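Local coordinates for OmpA family protein (Klebsiella pneumoniae subsp. pneumoniae, PDB 7RJJ) that binds D-alanine in its OmpA-like domain and probably binds peptidoglycan of the cell wall, at residues Ala59-Leu62 and Leu63-Lys66; Val71-Trp74 and Met75-Thr78. All blocks are in the same frame, centred on the assembly; numbering follows the deposited sequence.

Contact 1 of 2, residues Ala59-Leu62 and Leu63-Lys66; sequences ANQL and LSLK. With DAL (D-alanine), chain C.
N60 and L63, one turn apart on helix 57-77, both reach the bound D-alanine and touch each other lightly, OD1 of N60 lying 4.1 Å from CD2 of L63. N60 meets the ligand with its amide oxygen: the ammonium N of D-alanine donates to N60 OD1 at 2.9 Å. The CG of N60 is swung away from its own carbonyl carbon (chi1 -74°), which turns the amide off the helix toward the ligand. Its other end is held too, as ND2 donates to the V54 carbonyl and to E93. Two bonds on ND2 fix which way the amide faces and present OD1 to the ligand. L63 comes from the carboxylate end. Its CD2 branch lies 3.5 Å from O of D-alanine, while the side chain also rests on W20 and T51.

S64 turns back on the helix itself. Its OG sits between its own N and carbonyl carbon (chi1 73°) and donates to Q61 O at 2.6 Å. The same oxygen accepts from L65 N at 3.1 Å, and both donors come from one face of the Q61 carbonyl plane. The Q61 amide turns elsewhere, with NE2 bonded to the G90 carbonyl. K66 runs extended beyond CG and crosses one of the two modelled conformers of L62. The K66 charge also makes a cation-pi contact with W20.

D-alanine is also hydrogen-bonded to D52, V54, G18 and R67. D52 and the N60 oxygen probably favour its ammonium end, and R67 its negative charge; L63 adds apolar packing. This is consistent with a pocket for an amino-acid part of peptidoglycan that keeps a free amino group, which peptide-linked D-alanine lacks.

Contact 2 of 2, residues Val71-Trp74 and Met75-Thr78; sequences VRDW and MRDT
T78 lies over one face of the W74 ring, one helical turn on, and the selenium of the next residue, M75, lies at the indole edge. CB of T78 makes a CH-pi contact with the five-membered ring of W74, 3.8 Å from its centroid and 11° off the normal. CG2 of T78 covers the same face, 3.5 Å from CZ2 of W74. The selenium of selenomethionine M75 lies in the indole plane, 3.7 Å from CE3 of W74, a Met-aromatic contact. M75 bends at chi2 (-68°), and its CE ends beside CG1 of V71 at 4.2 Å. The tight part is here, at V71, M75 and the W74 edge: M75 is buried against helix 27-38, and V71 against strand 112-117. The T78 side of the indole is more exposed.

The polar side is looser and partly exposed. R72 grips D73 side-on, with NE and NH2 both donating to OD1 in the guanidinium plane. R76 also grips D77 side-on, one nitrogen to each oxygen, with NE reaching OD1 at 2.8 Å from above the carboxylate plane. D73 also joins the two pairs, its OD1 3.3 Å from R76 NH2. That oxygen stands well out of the R76 plane, so only charge acts there. R76 NH1 has a further salt bridge to D83.

The two guanidinium groups lie side by side, NE of R72 4.1 Å from NH1 of R76. The carboxylates probably offset these like charges, and the arginines probably favour ionised D73 and D77.

Both contacts lie on helix 57-77, the helix of the beta-alpha-beta unit that joins strand 43-49 to strand 86-90. Contact 1 comes first, near the helix start, and contact 2 follows at the other end. Their centres are 18 Å apart and their nearest atoms about 5 Å, without touching. The single helix thus serves two roles. In contact 1, N60 and L63 line the D-alanine pocket, whereas residues 71-78 lie away from it, with the V71 side chain about 13 Å from the ligand. There the helix packs on helix 27-38 and the sheet. One continuous helix thus runs from the pocket to the hydrophobic core of the OmpA-like domain.

Contact 1 of 2, residues Ala59-Leu62 and Leu63-Lys66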
ATOM      1  N   ALA A  59      17.783   0.299   0.753  1.00 32.07           N
ATOM      2  CA  ALA A  59      17.118  -0.973   1.127  1.00 30.54           C
ATOM      3  C   ALA A  59      15.624  -0.708   1.371  1.00 26.36           C
ATOM      4  O   ALA A  59      14.779  -1.486   0.866  1.00 25.92           O
ATOM      5  CB  ALA A  59      17.790  -1.575   2.338  1.00 31.38           C
ATOM      6  N   ASN A  60      15.317   0.393   2.061  1.00 23.43           N
ATOM      7  CA  ASN A  60      13.909   0.754   2.365  1.00 20.89           C
ATOM      8  C   ASN A  60      13.172   1.067   1.058  1.00 20.01           C
ATOM      9  O   ASN A  60      11.991   0.762   0.982  1.00 18.29           O
ATOM     10  CB  ASN A  60      13.837   1.886   3.392  1.00 19.89           C
ATOM     11  CG  ASN A  60      14.170   1.408   4.792  1.00 20.10           C
ATOM     12  OD1 ASN A  60      13.857   0.272   5.159  1.00 19.82           O
ATOM     13  ND2 ASN A  60      14.776   2.271   5.587  1.00 20.31           N
ATOM     14  N   GLN A  61      13.855   1.627   0.054  1.00 21.55           N
ATOM     15  CA  GLN A  61      13.141   1.903  -1.221  1.00 21.31           C
ATOM     16  C   GLN A  61      12.635   0.577  -1.801  1.00 20.53           C
ATOM     17  O   GLN A  61      11.422   0.483  -2.123  1.00 19.48           O
ATOM     18  CB  GLN A  61      14.045   2.643  -2.205  1.00 24.73           C
ATOM     19  CG  GLN A  61      13.395   2.871  -3.555  1.00 26.20           C
ATOM     20  CD  GLN A  61      12.117   3.666  -3.450  1.00 25.47           C
ATOM     21  OE1 GLN A  61      11.955   4.500  -2.560  1.00 26.38           O
ATOM     22  NE2 GLN A  61      11.213   3.437  -4.390  1.00 25.97           N
ATOM     23  N   LEU A  62      13.521  -0.415  -1.929  0.60 22.14           N
ATOM     24  CA  LEU A  62      13.122  -1.738  -2.487  0.60 22.90           C
ATOM     25  C   LEU A  62      12.018  -2.344  -1.614  0.60 20.92           C
ATOM     26  O   LEU A  62      11.025  -2.837  -2.177  0.60 20.46           O
ATOM     27  CB  LEU A  62      14.338  -2.669  -2.548  0.60 25.94           C
ATOM     28  CG  LEU A  62      14.063  -4.085  -3.069  0.60 28.02           C
ATOM     29  CD1 LEU A  62      13.562  -4.064  -4.506  0.60 28.90           C
ATOM     30  CD2 LEU A  62      15.309  -4.949  -2.971  0.60 31.52           C
ATOM     31  N   LEU A  63      12.211  -2.329  -0.293  1.00 20.26           N
ATOM     32  CA  LEU A  63      11.206  -2.891   0.647  1.00 19.21           C
ATOM     33  C   LEU A  63       9.847  -2.217   0.439  1.00 17.22           C
ATOM     34  O   LEU A  63       8.842  -2.951   0.381  1.00 17.51           O
ATOM     35  CB  LEU A  63      11.691  -2.679   2.082  1.00 19.12           C
ATOM     36  CG  LEU A  63      10.706  -3.095   3.171  1.00 18.82           C
ATOM     37  CD1 LEU A  63      10.251  -4.528   2.968  1.00 20.67           C
ATOM     38  CD2 LEU A  63      11.308  -2.909   4.556  1.00 19.23           C
ATOM     39  N   SER A  64       9.825  -0.883   0.346  1.00 19.01           N
ATOM     40  CA  SER A  64       8.550  -0.145   0.159  1.00 17.08           C
ATOM     41  C   SER A  64       7.856  -0.628  -1.119  1.00 15.98           C
ATOM     42  O   SER A  64       6.623  -0.762  -1.128  1.00 14.50           O
ATOM     43  CB  SER A  64       8.776   1.350   0.141  1.00 16.96           C
ATOM     44  OG  SER A  64       9.401   1.790  -1.066  1.00 17.25           O
ATOM     45  N   LEU A  65       8.638  -0.913  -2.151  1.00 16.85           N
ATOM     46  CA  LEU A  65       8.046  -1.346  -3.439  1.00 16.35           C
ATOM     47  C   LEU A  65       7.538  -2.786  -3.299  1.00 16.15           C
ATOM     48  O   LEU A  65       6.448  -3.073  -3.832  1.00 14.75           O
ATOM     49  CB  LEU A  65       9.118  -1.194  -4.520  1.00 18.14           C
ATOM     50  CG  LEU A  65       8.628  -1.176  -5.958  1.00 18.40           C
ATOM     51  CD1 LEU A  65       7.642  -0.028  -6.198  1.00 17.33           C
ATOM     52  CD2 LEU A  65       9.823  -1.071  -6.883  1.00 20.36           C
ATOM     53  N   LYS A  66       8.264  -3.647  -2.573  1.00 17.38           N
ATOM     54  CA  LYS A  66       7.789  -5.049  -2.400  1.00 17.98           C
ATOM     55  C   LYS A  66       6.473  -5.049  -1.611  1.00 16.53           C
ATOM     56  O   LYS A  66       5.620  -5.915  -1.871  1.00 16.52           O
ATOM     57  CB  LYS A  66       8.843  -5.937  -1.731  1.00 20.52           C
ATOM     58  CG  LYS A  66      10.074  -6.232  -2.583  1.00 22.50           C
ATOM     59  CD  LYS A  66      10.941  -7.349  -2.041  1.00 25.32           C
ATOM     60  CE  LYS A  66      12.065  -7.725  -2.978  1.00 27.59           C
ATOM     61  NZ  LYS A  66      12.891  -8.835  -2.440  1.00 30.79           N
TER
HETATM   62  N   DAL C 601      12.804   0.099   7.829  1.00 24.99           N
HETATM   63  CA  DAL C 601      12.335  -1.220   8.354  1.00 25.85           C
HETATM   64  CB  DAL C 601      13.295  -2.307   7.943  1.00 29.05           C
HETATM   65  C   DAL C 601      10.910  -1.501   7.860  1.00 25.73           C
HETATM   66  O   DAL C 601      10.437  -2.635   7.916  1.00 23.42           O
HETATM   67  OXT DAL C 601      10.184  -0.606   7.417  1.00 22.22           O

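Contact 2 of 2, residues Val71-Trp74 and Met75-Thr78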
ATOM      1  N   VAL A  71       0.398  -6.045  -1.682  1.00 15.17           N
ATOM      2  CA  VAL A  71      -1.010  -5.548  -1.660  1.00 14.52           C
ATOM      3  C   VAL A  71      -1.593  -5.660  -3.071  1.00 14.58           C
ATOM      4  O   VAL A  71      -2.711  -6.182  -3.190  1.00 14.75           O
ATOM      5  CB  VAL A  71      -1.087  -4.125  -1.079  1.00 13.56           C
ATOM      6  CG1 VAL A  71      -2.459  -3.503  -1.242  1.00 13.28           C
ATOM      7  CG2 VAL A  71      -0.680  -4.108   0.384  1.00 14.25           C
ATOM      8  N   ARG A  72      -0.847  -5.248  -4.099  1.00 14.47           N
ATOM      9  CA  ARG A  72      -1.350  -5.394  -5.491  1.00 15.50           C
ATOM     10  C   ARG A  72      -1.707  -6.865  -5.721  1.00 16.40           C
ATOM     11  O   ARG A  72      -2.855  -7.149  -6.128  1.00 16.74           O
ATOM     12  CB  ARG A  72      -0.303  -4.959  -6.525  1.00 15.94           C
ATOM     13  CG  ARG A  72      -0.676  -5.275  -7.968  1.00 17.55           C
ATOM     14  CD  ARG A  72       0.528  -5.226  -8.882  1.00 19.52           C
ATOM     15  NE  ARG A  72       1.459  -6.292  -8.531  1.00 21.57           N
ATOM     16  CZ  ARG A  72       2.746  -6.312  -8.834  1.00 22.10           C
ATOM     17  NH1 ARG A  72       3.300  -5.304  -9.484  1.00 23.09           N
ATOM     18  NH2 ARG A  72       3.493  -7.327  -8.435  1.00 23.96           N
ATOM     19  N   ASP A  73      -0.778  -7.764  -5.396  1.00 17.24           N
ATOM     20  CA  ASP A  73      -0.971  -9.223  -5.619  1.00 19.03           C
ATOM     21  C   ASP A  73      -2.223  -9.719  -4.882  1.00 18.97           C
ATOM     22  O   ASP A  73      -2.968 -10.531  -5.462  1.00 19.34           O
ATOM     23  CB  ASP A  73       0.242 -10.038  -5.160  1.00 21.04           C
ATOM     24  CG  ASP A  73       1.507  -9.861  -5.981  1.00 22.32           C
ATOM     25  OD1 ASP A  73       1.485  -9.088  -6.959  1.00 21.61           O
ATOM     26  OD2 ASP A  73       2.516 -10.518  -5.622  1.00 25.32           O
ATOM     27  N   TRP A  74      -2.450  -9.241  -3.657  1.00 18.21           N
ATOM     28  CA  TRP A  74      -3.651  -9.694  -2.906  1.00 18.91           C
ATOM     29  C   TRP A  74      -4.915  -9.213  -3.620  1.00 18.73           C
ATOM     30  O   TRP A  74      -5.838  -9.992  -3.859  1.00 19.69           O
ATOM     31  CB  TRP A  74      -3.603  -9.202  -1.458  1.00 18.62           C
ATOM     32  CG  TRP A  74      -4.668  -9.788  -0.584  1.00 19.89           C
ATOM     33  CD1 TRP A  74      -4.548 -10.873   0.237  1.00 21.68           C
ATOM     34  CD2 TRP A  74      -6.023  -9.323  -0.439  1.00 19.87           C
ATOM     35  NE1 TRP A  74      -5.721 -11.099   0.901  1.00 22.75           N
ATOM     36  CE2 TRP A  74      -6.653 -10.178   0.490  1.00 21.85           C
ATOM     37  CE3 TRP A  74      -6.765  -8.279  -1.002  1.00 18.86           C
ATOM     38  CZ2 TRP A  74      -7.984 -10.011   0.870  1.00 22.83           C
ATOM     39  CZ3 TRP A  74      -8.080  -8.113  -0.623  1.00 19.80           C
ATOM     40  CH2 TRP A  74      -8.681  -8.971   0.298  1.00 21.84           C
HETATM   41  N   MSE A  75      -4.941  -7.929  -3.984  1.00 17.44           N
HETATM   42  CA  MSE A  75      -6.114  -7.354  -4.627  1.00 18.14           C
HETATM   43  C   MSE A  75      -6.409  -8.067  -5.946  1.00 18.76           C
HETATM   44  O   MSE A  75      -7.561  -8.327  -6.274  1.00 19.18           O
HETATM   45  CB  MSE A  75      -5.907  -5.863  -4.887  1.00 17.19           C
HETATM   46  CG  MSE A  75      -5.719  -5.036  -3.647  1.00 17.45           C
HETATM   47 SE   MSE A  75      -7.340  -4.922  -2.563  1.00 20.97          SE
HETATM   48  CE  MSE A  75      -6.571  -4.177  -0.929  1.00 19.16           C
ATOM     49  N   ARG A  76      -5.362  -8.424  -6.675  1.00 19.00           N
ATOM     50  CA  ARG A  76      -5.551  -9.067  -8.001  1.00 20.95           C
ATOM     51  C   ARG A  76      -5.958 -10.529  -7.828  1.00 22.88           C
ATOM     52  O   ARG A  76      -6.938 -10.929  -8.435  1.00 24.56           O
ATOM     53  CB  ARG A  76      -4.248  -8.981  -8.801  1.00 21.26           C
ATOM     54  CG  ARG A  76      -4.222  -9.737 -10.117  1.00 23.45           C
ATOM     55  CD  ARG A  76      -2.787  -9.881 -10.570  1.00 24.53           C
ATOM     56  NE  ARG A  76      -2.000 -10.716  -9.683  1.00 26.28           N
ATOM     57  CZ  ARG A  76      -0.686 -10.643  -9.527  1.00 27.27           C
ATOM     58  NH1 ARG A  76       0.021  -9.748 -10.197  1.00 27.74           N
ATOM     59  NH2 ARG A  76      -0.080 -11.466  -8.692  1.00 28.57           N
ATOM     60  N   ASP A  77      -5.240 -11.262  -6.997  1.00 23.18           N
ATOM     61  CA  ASP A  77      -5.453 -12.730  -6.870  1.00 25.59           C
ATOM     62  C   ASP A  77      -6.618 -13.048  -5.919  1.00 26.23           C
ATOM     63  O   ASP A  77      -7.431 -13.923  -6.270  1.00 27.99           O
ATOM     64  CB  ASP A  77      -4.145 -13.415  -6.461  1.00 26.91           C
ATOM     65  CG  ASP A  77      -3.031 -13.267  -7.495  1.00 27.40           C
ATOM     66  OD1 ASP A  77      -3.348 -12.959  -8.663  1.00 27.27           O
ATOM     67  OD2 ASP A  77      -1.856 -13.450  -7.122  1.00 28.70           O
ATOM     68  N   THR A  78      -6.682 -12.394  -4.761  1.00 24.98           N
ATOM     69  CA  THR A  78      -7.780 -12.650  -3.793  1.00 26.39           C
ATOM     70  C   THR A  78      -8.994 -11.763  -4.108  1.00 25.95           C
ATOM     71  O   THR A  78     -10.124 -12.232  -3.873  1.00 27.60           O
ATOM     72  CB  THR A  78      -7.279 -12.455  -2.357  1.00 26.25           C
ATOM     73  OG1 THR A  78      -6.202 -13.370  -2.181  1.00 27.49           O
ATOM     74  CG2 THR A  78      -8.338 -12.704  -1.309  1.00 27.88           C
TER